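Local coordinates for 2-oxoglutarate-dependent dioxygenase DAO (Oryza sativa subsp. indica, PDB 6KUN), which is a 2-oxoglutarate- and iron-dependent dioxygenase that probably oxidises the auxin indole-3-acetic acid to inactive 2-oxoindole-3-acetic acid, at residues V218-S223 against R270-F275; D254-A259 against E274-D279; D278-L283 against G292-R297. All blocks are in the same frame, centred on the assembly; numbering follows the deposited sequence. Where two conformers were deposited one is given.

Contact 1. Residues V218-S223 against R270-F275; sequences VGQAWS and RRYREF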
loop_
_atom_site.group_PDB
_atom_site.type_symbol
_atom_site.label_atom_id
_atom_site.label_comp_id
_atom_site.label_asym_id
_atom_site.label_seq_id
_atom_site.Cartn_x
_atom_site.Cartn_y
_atom_site.Cartn_z
ATOM N N VAL B 218 -5.234 -31.342 2.767
ATOM C CA VAL B 218 -5.785 -31.759 4.063
ATOM C C VAL B 218 -7.174 -31.185 4.318
ATOM O O VAL B 218 -8.025 -31.849 4.939
ATOM C CB VAL B 218 -4.833 -31.414 5.207
ATOM C CG1 VAL B 218 -5.560 -31.532 6.538
ATOM C CG2 VAL B 218 -3.601 -32.314 5.180
ATOM N N GLY B 219 -7.451 -29.977 3.829
ATOM C CA GLY B 219 -8.811 -29.461 3.918
ATOM C C GLY B 219 -9.824 -30.353 3.198
ATOM O O GLY B 219 -10.953 -30.597 3.702
ATOM N N GLN B 220 -9.457 -30.802 1.980
ATOM C CA GLN B 220 -10.327 -31.679 1.193
ATOM C C GLN B 220 -10.530 -33.010 1.901
ATOM O O GLN B 220 -11.628 -33.548 1.913
ATOM C CB GLN B 220 -9.712 -31.871 -0.198
ATOM C CG GLN B 220 -10.037 -33.168 -0.968
ATOM C CD GLN B 220 -11.427 -33.189 -1.586
ATOM O OE1 GLN B 220 -12.157 -32.175 -1.605
ATOM N NE2 GLN B 220 -11.812 -34.356 -2.066
ATOM N N ALA B 221 -9.488 -33.544 2.527
ATOM C CA ALA B 221 -9.597 -34.850 3.168
ATOM C C ALA B 221 -10.317 -34.752 4.513
ATOM O O ALA B 221 -11.233 -35.529 4.799
ATOM C CB ALA B 221 -8.214 -35.502 3.318
ATOM N N TRP B 222 -9.948 -33.796 5.345
ATOM C CA TRP B 222 -10.627 -33.592 6.618
ATOM C C TRP B 222 -12.104 -33.280 6.437
ATOM O O TRP B 222 -12.926 -33.617 7.300
ATOM C CB TRP B 222 -9.928 -32.454 7.354
ATOM C CG TRP B 222 -10.522 -32.051 8.646
ATOM C CD1 TRP B 222 -10.133 -32.472 9.900
ATOM C CD2 TRP B 222 -11.555 -31.111 8.837
ATOM N NE1 TRP B 222 -10.911 -31.860 10.847
ATOM C CE2 TRP B 222 -11.783 -31.007 10.221
ATOM C CE3 TRP B 222 -12.324 -30.326 7.967
ATOM C CZ2 TRP B 222 -12.741 -30.164 10.749
ATOM C CZ3 TRP B 222 -13.262 -29.487 8.494
ATOM C CH2 TRP B 222 -13.475 -29.418 9.873
ATOM N N SER B 223 -12.470 -32.626 5.346
ATOM C CA SER B 223 -13.864 -32.238 5.150
ATOM C C SER B 223 -14.677 -33.330 4.456
ATOM O O SER B 223 -15.822 -33.097 4.084
ATOM C CB SER B 223 -13.931 -30.950 4.358
ATOM O OG SER B 223 -13.606 -31.184 3.001
ATOM N N ARG B 270 -17.548 -41.898 3.405
ATOM C CA ARG B 270 -16.160 -41.606 3.755
ATOM C C ARG B 270 -15.199 -41.798 2.587
ATOM O O ARG B 270 -15.034 -42.899 2.059
ATOM C CB ARG B 270 -15.785 -42.517 4.907
ATOM C CG ARG B 270 -14.334 -42.349 5.370
ATOM C CD ARG B 270 -14.258 -42.330 6.883
ATOM N NE ARG B 270 -12.882 -42.220 7.357
ATOM C CZ ARG B 270 -12.049 -41.228 7.046
ATOM N NH1 ARG B 270 -12.434 -40.250 6.243
ATOM N NH2 ARG B 270 -10.818 -41.225 7.533
ATOM N N ARG B 271 -14.540 -40.706 2.199
ATOM C CA ARG B 271 -13.785 -40.642 0.952
ATOM C C ARG B 271 -12.350 -41.137 1.085
ATOM O O ARG B 271 -11.836 -41.777 0.168
ATOM C CB ARG B 271 -13.756 -39.200 0.411
ATOM C CG ARG B 271 -15.115 -38.668 -0.046
ATOM C CD ARG B 271 -15.379 -38.945 -1.519
ATOM N NE ARG B 271 -15.211 -37.754 -2.349
ATOM C CZ ARG B 271 -16.018 -36.693 -2.312
ATOM N NH1 ARG B 271 -17.042 -36.661 -1.462
ATOM N NH2 ARG B 271 -15.791 -35.658 -3.109
ATOM N N TYR B 272 -11.693 -40.871 2.208
ATOM C CA TYR B 272 -10.269 -41.114 2.334
ATOM C C TYR B 272 -10.003 -41.921 3.582
ATOM O O TYR B 272 -10.679 -41.736 4.604
ATOM C CB TYR B 272 -9.495 -39.801 2.379
ATOM C CG TYR B 272 -9.741 -38.897 1.184
ATOM C CD1 TYR B 272 -9.097 -39.116 -0.018
ATOM C CD2 TYR B 272 -10.591 -37.819 1.275
ATOM C CE1 TYR B 272 -9.295 -38.277 -1.096
ATOM C CE2 TYR B 272 -10.826 -36.992 0.199
ATOM C CZ TYR B 272 -10.144 -37.223 -0.978
ATOM O OH TYR B 272 -10.369 -36.398 -2.070
ATOM N N ARG B 273 -9.024 -42.817 3.490
ATOM C CA ARG B 273 -8.558 -43.475 4.704
ATOM C C ARG B 273 -7.867 -42.441 5.585
ATOM O O ARG B 273 -7.383 -41.405 5.102
ATOM C CB ARG B 273 -7.607 -44.635 4.365
ATOM C CG ARG B 273 -6.181 -44.253 4.125
ATOM C CD ARG B 273 -5.411 -45.389 3.436
ATOM N NE ARG B 273 -5.960 -45.697 2.120
ATOM C CZ ARG B 273 -5.245 -46.129 1.085
ATOM N NH1 ARG B 273 -3.937 -46.299 1.201
ATOM N NH2 ARG B 273 -5.839 -46.368 -0.069
ATOM N N GLU B 274 -7.821 -42.730 6.887
ATOM C CA GLU B 274 -7.023 -41.923 7.803
ATOM C C GLU B 274 -5.551 -42.019 7.398
ATOM O O GLU B 274 -5.091 -43.080 6.954
ATOM C CB GLU B 274 -7.196 -42.382 9.249
ATOM C CG GLU B 274 -8.621 -42.272 9.779
ATOM C CD GLU B 274 -8.744 -42.658 11.243
ATOM O OE1 GLU B 274 -7.760 -43.149 11.834
ATOM O OE2 GLU B 274 -9.843 -42.483 11.797
ATOM N N PHE B 275 -4.827 -40.894 7.519
ATOM C CA PHE B 275 -3.418 -40.853 7.196
ATOM C C PHE B 275 -2.703 -39.823 8.062
ATOM O O PHE B 275 -3.306 -38.896 8.632
ATOM C CB PHE B 275 -3.182 -40.621 5.691
ATOM C CG PHE B 275 -3.705 -39.293 5.167
ATOM C CD1 PHE B 275 -5.019 -39.181 4.717
ATOM C CD2 PHE B 275 -2.883 -38.194 5.096
ATOM C CE1 PHE B 275 -5.491 -37.972 4.239
ATOM C CE2 PHE B 275 -3.333 -36.986 4.611
ATOM C CZ PHE B 275 -4.634 -36.877 4.197
#
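In this jelly-roll fold the short helix 217-222 follows strand 211-215 and precedes strand 232-235 along the chain. Segment 270-275, a loop entering strand 275-276, packs against it. The contact centres on Ala221, which sits between two aromatic side chains. Its CB is 3.9 Å from Tyr272 CD2. On the other ring it lies 3.8 Å from Phe275 CE1, in the plane of that ring, so the phenyl group meets the methyl with its edge. Phe275 reaches the helix through the crowded first torsion, with CG between the backbone N and the carbonyl carbon (chi1 63°). Tyr272 instead has CG anti to the carbonyl carbon. This carries its ring along the helix past Ala221, and its hydroxyl ends beside Gln220. Gln220 CG is 3.4 Å from Tyr272 OH, and the Gln220 amide stands nearly upright to the tyrosine ring, the two planes 81° apart. The helix end is closed locally. Gly219 O accepts both Ser223 N at 3.0 Å and Ser223 OG at 2.8 Å, the hydroxyl arriving in the carbonyl plane on a lone pair. Asn224 OD1, just beyond the helix, receives Arg271 N. The backbone of Arg271 also bonds with Ala300, and that of Arg273 with Leu298. The arrangement belongs to a jelly-roll 2-oxoglutarate oxygenase, in which the C-terminal region packs on a short helix of the oxygenase domain.

Contact 2. Residues D254-A259 against E274-D279; sequences DDTVSA and EFKYDD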
loop_
_atom_site.group_PDB
_atom_site.type_symbol
_atom_site.label_atom_id
_atom_site.label_comp_id
_atom_site.label_asym_id
_atom_site.label_seq_id
_atom_site.Cartn_x
_atom_site.Cartn_y
_atom_site.Cartn_z
ATOM N N ASP B 254 -1.379 -34.232 16.645
ATOM C CA ASP B 254 -1.024 -35.657 16.563
ATOM C C ASP B 254 -0.781 -36.108 15.122
ATOM O O ASP B 254 -0.560 -37.287 14.879
ATOM C CB ASP B 254 -2.101 -36.528 17.246
ATOM C CG ASP B 254 -3.464 -36.545 16.514
ATOM O OD1 ASP B 254 -3.576 -36.094 15.352
ATOM O OD2 ASP B 254 -4.445 -37.049 17.120
ATOM N N ASP B 255 -0.798 -35.184 14.170
ATOM C CA ASP B 255 -0.485 -35.409 12.766
ATOM C C ASP B 255 -1.486 -36.293 12.023
ATOM O O ASP B 255 -1.267 -36.606 10.838
ATOM C CB ASP B 255 0.902 -35.998 12.572
ATOM C CG ASP B 255 1.537 -35.595 11.245
ATOM O OD1 ASP B 255 1.504 -34.394 10.907
ATOM O OD2 ASP B 255 2.082 -36.467 10.542
ATOM N N THR B 256 -2.606 -36.657 12.624
ATOM C CA THR B 256 -3.529 -37.539 11.928
ATOM C C THR B 256 -4.624 -36.769 11.200
ATOM O O THR B 256 -5.321 -35.960 11.809
ATOM C CB THR B 256 -4.197 -38.526 12.899
ATOM O OG1 THR B 256 -3.225 -39.446 13.360
ATOM C CG2 THR B 256 -5.320 -39.284 12.220
ATOM N N VAL B 257 -4.822 -37.107 9.924
ATOM C CA VAL B 257 -5.872 -36.515 9.103
ATOM C C VAL B 257 -7.026 -37.502 9.025
ATOM O O VAL B 257 -6.920 -38.551 8.371
ATOM C CB VAL B 257 -5.350 -36.150 7.707
ATOM C CG1 VAL B 257 -6.464 -35.495 6.902
ATOM C CG2 VAL B 257 -4.123 -35.240 7.807
ATOM N N SER B 258 -8.156 -37.160 9.661
ATOM C CA SER B 258 -9.353 -37.987 9.581
ATOM C C SER B 258 -10.610 -37.130 9.655
ATOM O O SER B 258 -10.774 -36.331 10.572
ATOM C CB SER B 258 -9.381 -39.024 10.720
ATOM O OG SER B 258 -10.504 -39.885 10.535
ATOM N N ALA B 259 -11.479 -37.285 8.671
ATOM C CA ALA B 259 -12.689 -36.497 8.619
ATOM C C ALA B 259 -13.523 -36.723 9.871
ATOM O O ALA B 259 -13.525 -37.834 10.416
ATOM C CB ALA B 259 -13.502 -36.846 7.373
ATOM N N GLU B 274 -7.821 -42.730 6.887
ATOM C CA GLU B 274 -7.023 -41.923 7.803
ATOM C C GLU B 274 -5.551 -42.019 7.398
ATOM O O GLU B 274 -5.091 -43.080 6.954
ATOM C CB GLU B 274 -7.196 -42.382 9.249
ATOM C CG GLU B 274 -8.621 -42.272 9.779
ATOM C CD GLU B 274 -8.744 -42.658 11.243
ATOM O OE1 GLU B 274 -7.760 -43.149 11.834
ATOM O OE2 GLU B 274 -9.843 -42.483 11.797
ATOM N N PHE B 275 -4.827 -40.894 7.519
ATOM C CA PHE B 275 -3.418 -40.853 7.196
ATOM C C PHE B 275 -2.703 -39.823 8.062
ATOM O O PHE B 275 -3.306 -38.896 8.632
ATOM C CB PHE B 275 -3.182 -40.621 5.691
ATOM C CG PHE B 275 -3.705 -39.293 5.167
ATOM C CD1 PHE B 275 -5.019 -39.181 4.717
ATOM C CD2 PHE B 275 -2.883 -38.194 5.096
ATOM C CE1 PHE B 275 -5.491 -37.972 4.239
ATOM C CE2 PHE B 275 -3.333 -36.986 4.611
ATOM C CZ PHE B 275 -4.634 -36.877 4.197
ATOM N N LYS B 276 -1.375 -40.018 8.165
ATOM C CA LYS B 276 -0.496 -39.064 8.817
ATOM C C LYS B 276 -0.070 -38.004 7.808
ATOM O O LYS B 276 0.426 -38.331 6.717
ATOM C CB LYS B 276 0.751 -39.773 9.360
ATOM C CG LYS B 276 0.453 -40.771 10.494
ATOM C CD LYS B 276 0.002 -40.064 11.780
ATOM C CE LYS B 276 0.174 -40.961 13.008
ATOM N NZ LYS B 276 1.547 -41.564 13.101
ATOM N N TYR B 277 -0.213 -36.736 8.199
ATOM C CA TYR B 277 0.127 -35.636 7.308
ATOM C C TYR B 277 1.568 -35.735 6.808
ATOM O O TYR B 277 1.839 -35.584 5.600
ATOM C CB TYR B 277 -0.097 -34.317 8.041
ATOM C CG TYR B 277 0.364 -33.133 7.243
ATOM C CD1 TYR B 277 -0.220 -32.855 6.021
ATOM C CD2 TYR B 277 1.375 -32.285 7.705
ATOM C CE1 TYR B 277 0.189 -31.787 5.270
ATOM C CE2 TYR B 277 1.770 -31.204 6.968
ATOM C CZ TYR B 277 1.190 -30.952 5.745
ATOM O OH TYR B 277 1.584 -29.864 4.985
ATOM N N ASP B 278 2.482 -36.029 7.726
ATOM C CA ASP B 278 3.878 -36.249 7.375
ATOM C C ASP B 278 3.997 -37.255 6.235
ATOM O O ASP B 278 4.683 -37.002 5.244
ATOM C CB ASP B 278 4.668 -36.735 8.591
ATOM C CG ASP B 278 6.166 -36.689 8.369
ATOM O OD1 ASP B 278 6.717 -35.575 8.240
ATOM O OD2 ASP B 278 6.796 -37.767 8.323
ATOM N N ASP B 279 3.326 -38.396 6.374
ATOM C CA ASP B 279 3.351 -39.414 5.332
ATOM C C ASP B 279 2.778 -38.888 4.018
ATOM O O ASP B 279 3.224 -39.268 2.935
ATOM C CB ASP B 279 2.579 -40.656 5.782
ATOM C CG ASP B 279 3.290 -41.424 6.904
ATOM O OD1 ASP B 279 4.483 -41.156 7.158
ATOM O OD2 ASP B 279 2.619 -42.264 7.553
#
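Strands 256-257 and 275-276 form a two-stranded antiparallel ribbon, tight on the face of Val257 and Phe275 and loose on that of Thr256 and Lys276. Val257 and Phe275 are a hydrogen-bonded pair. Val257 N gives a short, nearly straight bond to Phe275 O (2.7 Å, 173°), while the return bond from Phe275 N to Val257 O is longer at 3.3 Å. Val257 CB lies over one face of the Phe275 ring in a CH-pi contact, 3.8 Å from the centroid. Val218 and Ala221 of helix 217-222 cover this side. On the exposed side, Thr256 and Lys276 pair without hydrogen bonds, and the bent lysine chain passes Thr256 OG1 with CD at 3.6 Å. Ser258 OG donates to Glu274 OE2 at 3.0 Å, from above the carboxylate plane. At the far end the ribbon runs straight into helix 277-287. Asp255 O accepts Tyr277 N at 2.8 Å, nearly along the C=O axis. Asp255 OD2 takes Asp278 N at 2.9 Å on its syn lone pair. Asp255 thus receives one amide of the first helical turn with its backbone O and one with its side chain. The Asp278 N-H and the helix N-terminus would probably favour the charged form of the carboxylate.

Contact 3. Residues D278-L283 against G292-R297; sequences DDYRRL and GEALAR. With IAC (1H-indol-3-ylacetic acid), chain H.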
loop_
_atom_site.group_PDB
_atom_site.type_symbol
_atom_site.label_atom_id
_atom_site.label_comp_id
_atom_site.label_asym_id
_atom_site.label_seq_id
_atom_site.Cartn_x
_atom_site.Cartn_y
_atom_site.Cartn_z
ATOM N N ASP B 278 2.482 -36.029 7.726
ATOM C CA ASP B 278 3.878 -36.249 7.375
ATOM C C ASP B 278 3.997 -37.255 6.235
ATOM O O ASP B 278 4.683 -37.002 5.244
ATOM C CB ASP B 278 4.668 -36.735 8.591
ATOM C CG ASP B 278 6.166 -36.689 8.369
ATOM O OD1 ASP B 278 6.717 -35.575 8.240
ATOM O OD2 ASP B 278 6.796 -37.767 8.323
ATOM N N ASP B 279 3.326 -38.396 6.374
ATOM C CA ASP B 279 3.351 -39.414 5.332
ATOM C C ASP B 279 2.778 -38.888 4.018
ATOM O O ASP B 279 3.224 -39.268 2.935
ATOM C CB ASP B 279 2.579 -40.656 5.782
ATOM C CG ASP B 279 3.290 -41.424 6.904
ATOM O OD1 ASP B 279 4.483 -41.156 7.158
ATOM O OD2 ASP B 279 2.619 -42.264 7.553
ATOM N N TYR B 280 1.744 -38.053 4.083
ATOM C CA TYR B 280 1.192 -37.521 2.845
ATOM C C TYR B 280 2.188 -36.592 2.163
ATOM O O TYR B 280 2.328 -36.628 0.936
ATOM C CB TYR B 280 -0.147 -36.805 3.109
ATOM C CG TYR B 280 -0.726 -36.265 1.840
ATOM C CD1 TYR B 280 -1.079 -37.111 0.788
ATOM C CD2 TYR B 280 -0.850 -34.901 1.658
ATOM C CE1 TYR B 280 -1.561 -36.593 -0.399
ATOM C CE2 TYR B 280 -1.328 -34.388 0.489
ATOM C CZ TYR B 280 -1.680 -35.229 -0.526
ATOM O OH TYR B 280 -2.147 -34.670 -1.677
ATOM N N ARG B 281 2.921 -35.776 2.947
ATOM C CA ARG B 281 3.987 -34.953 2.366
ATOM C C ARG B 281 5.047 -35.791 1.662
ATOM O O ARG B 281 5.475 -35.457 0.556
ATOM C CB ARG B 281 4.637 -34.109 3.454
ATOM C CG ARG B 281 3.800 -32.966 3.927
ATOM C CD ARG B 281 4.569 -32.082 4.912
ATOM N NE ARG B 281 5.765 -31.477 4.333
ATOM C CZ ARG B 281 6.746 -30.935 5.057
ATOM N NH1 ARG B 281 6.650 -30.929 6.370
ATOM N NH2 ARG B 281 7.796 -30.404 4.466
ATOM N N ARG B 282 5.500 -36.871 2.314
ATOM C CA ARG B 282 6.412 -37.813 1.680
ATOM C C ARG B 282 5.863 -38.279 0.344
ATOM O O ARG B 282 6.578 -38.296 -0.668
ATOM C CB ARG B 282 6.624 -39.031 2.573
ATOM C CG ARG B 282 7.284 -38.786 3.879
ATOM C CD ARG B 282 7.485 -40.138 4.609
ATOM N NE ARG B 282 8.261 -41.088 3.812
ATOM C CZ ARG B 282 9.576 -41.255 3.919
ATOM N NH1 ARG B 282 10.274 -40.538 4.786
ATOM N NH2 ARG B 282 10.211 -42.128 3.168
ATOM N N LEU B 283 4.585 -38.690 0.337
ATOM C CA LEU B 283 3.965 -39.220 -0.872
ATOM C C LEU B 283 3.941 -38.187 -1.992
ATOM O O LEU B 283 4.158 -38.536 -3.152
ATOM C CB LEU B 283 2.551 -39.706 -0.556
ATOM C CG LEU B 283 1.803 -40.488 -1.644
ATOM C CD1 LEU B 283 2.398 -41.852 -1.862
ATOM C CD2 LEU B 283 0.306 -40.584 -1.287
ATOM N N GLY B 292 -2.727 -32.328 -5.700
ATOM C CA GLY B 292 -3.798 -33.118 -5.116
ATOM C C GLY B 292 -4.005 -34.490 -5.723
ATOM O O GLY B 292 -4.780 -35.285 -5.169
ATOM N N GLU B 293 -3.332 -34.807 -6.833
ATOM C CA GLU B 293 -3.523 -36.118 -7.446
ATOM C C GLU B 293 -3.206 -37.225 -6.454
ATOM O O GLU B 293 -3.851 -38.274 -6.457
ATOM C CB GLU B 293 -2.643 -36.280 -8.697
ATOM C CG GLU B 293 -2.662 -35.071 -9.644
ATOM C CD GLU B 293 -1.531 -34.111 -9.320
ATOM O OE1 GLU B 293 -0.996 -33.487 -10.246
ATOM O OE2 GLU B 293 -1.164 -34.035 -8.120
ATOM N N ALA B 294 -2.205 -37.015 -5.596
ATOM C CA ALA B 294 -1.799 -38.064 -4.670
ATOM C C ALA B 294 -2.897 -38.416 -3.674
ATOM O O ALA B 294 -2.852 -39.489 -3.078
ATOM C CB ALA B 294 -0.536 -37.647 -3.918
ATOM N N LEU B 295 -3.886 -37.548 -3.451
ATOM C CA LEU B 295 -4.958 -37.962 -2.546
ATOM C C LEU B 295 -5.727 -39.159 -3.080
ATOM O O LEU B 295 -6.357 -39.881 -2.309
ATOM C CB LEU B 295 -5.950 -36.843 -2.282
ATOM C CG LEU B 295 -5.566 -35.830 -1.215
ATOM C CD1 LEU B 295 -6.748 -34.848 -1.063
ATOM C CD2 LEU B 295 -5.206 -36.438 0.112
ATOM N N ALA B 296 -5.752 -39.352 -4.398
ATOM C CA ALA B 296 -6.482 -40.502 -4.933
ATOM C C ALA B 296 -5.830 -41.806 -4.508
ATOM O O ALA B 296 -6.489 -42.844 -4.468
ATOM C CB ALA B 296 -6.563 -40.439 -6.458
ATOM N N ARG B 297 -4.544 -41.777 -4.156
ATOM C CA ARG B 297 -3.929 -42.991 -3.651
ATOM C C ARG B 297 -4.387 -43.314 -2.240
ATOM O O ARG B 297 -4.026 -44.366 -1.725
ATOM C CB ARG B 297 -2.408 -42.831 -3.704
ATOM C CG ARG B 297 -1.938 -42.354 -5.067
ATOM C CD ARG B 297 -0.487 -42.067 -5.067
ATOM N NE ARG B 297 0.003 -41.671 -6.374
ATOM C CZ ARG B 297 0.369 -42.520 -7.325
ATOM N NH1 ARG B 297 0.273 -43.827 -7.119
ATOM N NH2 ARG B 297 0.819 -42.066 -8.481
HETATM C C IAC H . 4.685 -30.363 -0.533
HETATM C C1 IAC H . 5.842 -29.801 -0.110
HETATM C C2 IAC H . 6.910 -29.577 -1.016
HETATM C C3 IAC H . 6.767 -29.927 -2.336
HETATM C C4 IAC H . 5.579 -30.489 -2.768
HETATM C C5 IAC H . 4.570 -30.719 -1.866
HETATM C C7 IAC H . 5.719 -29.558 1.205
HETATM C C8 IAC H . 4.468 -29.973 1.625
HETATM C C17 IAC H . 6.658 -28.960 2.249
HETATM C C18 IAC H . 6.667 -27.442 2.235
HETATM N N IAC H . 3.828 -30.476 0.537
HETATM O O2 IAC H . 7.758 -26.851 2.468
HETATM O O3 IAC H . 5.607 -26.793 2.022
#
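Tyr280 and Leu283, one helical turn apart on helix 277-287, meet Ala294 and Leu295 of the segment that follows the helix. Leu295 CD2 lies over one face of the Tyr280 ring, 4.1 Å from its centroid and 29° off the normal, a CH-pi contact. The two side chains cross at about a right angle. Ala294 CB touches the same ring at CE1, 3.8 Å away. It also faces Leu283, whose CD2 lies 4.0 Å from Ala294 CB. Arg297 closes this side with its aliphatic part, CD standing 4.1 Å from Leu283 CD2.

The next shell fixes these groups. Tyr280 has CG anti to the backbone N (chi1 -180°), and its hydroxyl is hydrogen-bonded to Asp217. Arg297 extends to a salt bridge with Glu289. Leu295 also touches Asp217 and Gln220. The 292-297 backbone is curled by three successive bonds, Leu295 N to Gly292 O, Ala296 N to Glu293 O and Arg297 N to Ala294 O. It begins at Gly292 (phi 90°), where a CB would be jammed against the carbonyl O of the preceding residue, so the turn calls for glycine.

Arg281, next to Tyr280, leaves the helix on another side, toward the bound auxin. Its chain bends at chi3 and runs past the indole, with CG 3.8 Å and NE 3.4 Å from IAC C8. An alanine here would remove the chain and guanidinium lining the ligand, and would probably loosen the packing against the indole near C8. Arg154, Ser176, Arg284 and Arg290 complete this pocket. The arrangement is that of a C-terminal helix packed on one side against the chain's own tail and lining a ligand pocket on another.

How the contacts relate
All three contacts lie on one side of the chain's centre. The centres of contacts 1 and 2 are about 9 Å apart, and that of contact 3 is about 11 Å from each. Along the chain, contacts 1 and 2 both finish in the region 270-279, where they share Glu274 and Phe275. Contact 3 starts where contact 2 finishes, and these two share Asp278 and Asp279 at the start of helix 277-287. Phe275 joins the set, since its ring also meets Tyr280 of contact 3. The C-terminal region is tied in turn to helix 217-222, to strand 256-257 and to itself. Helix 277-287, which contacts 2 and 3 both use, carries Arg281 of the auxin pocket.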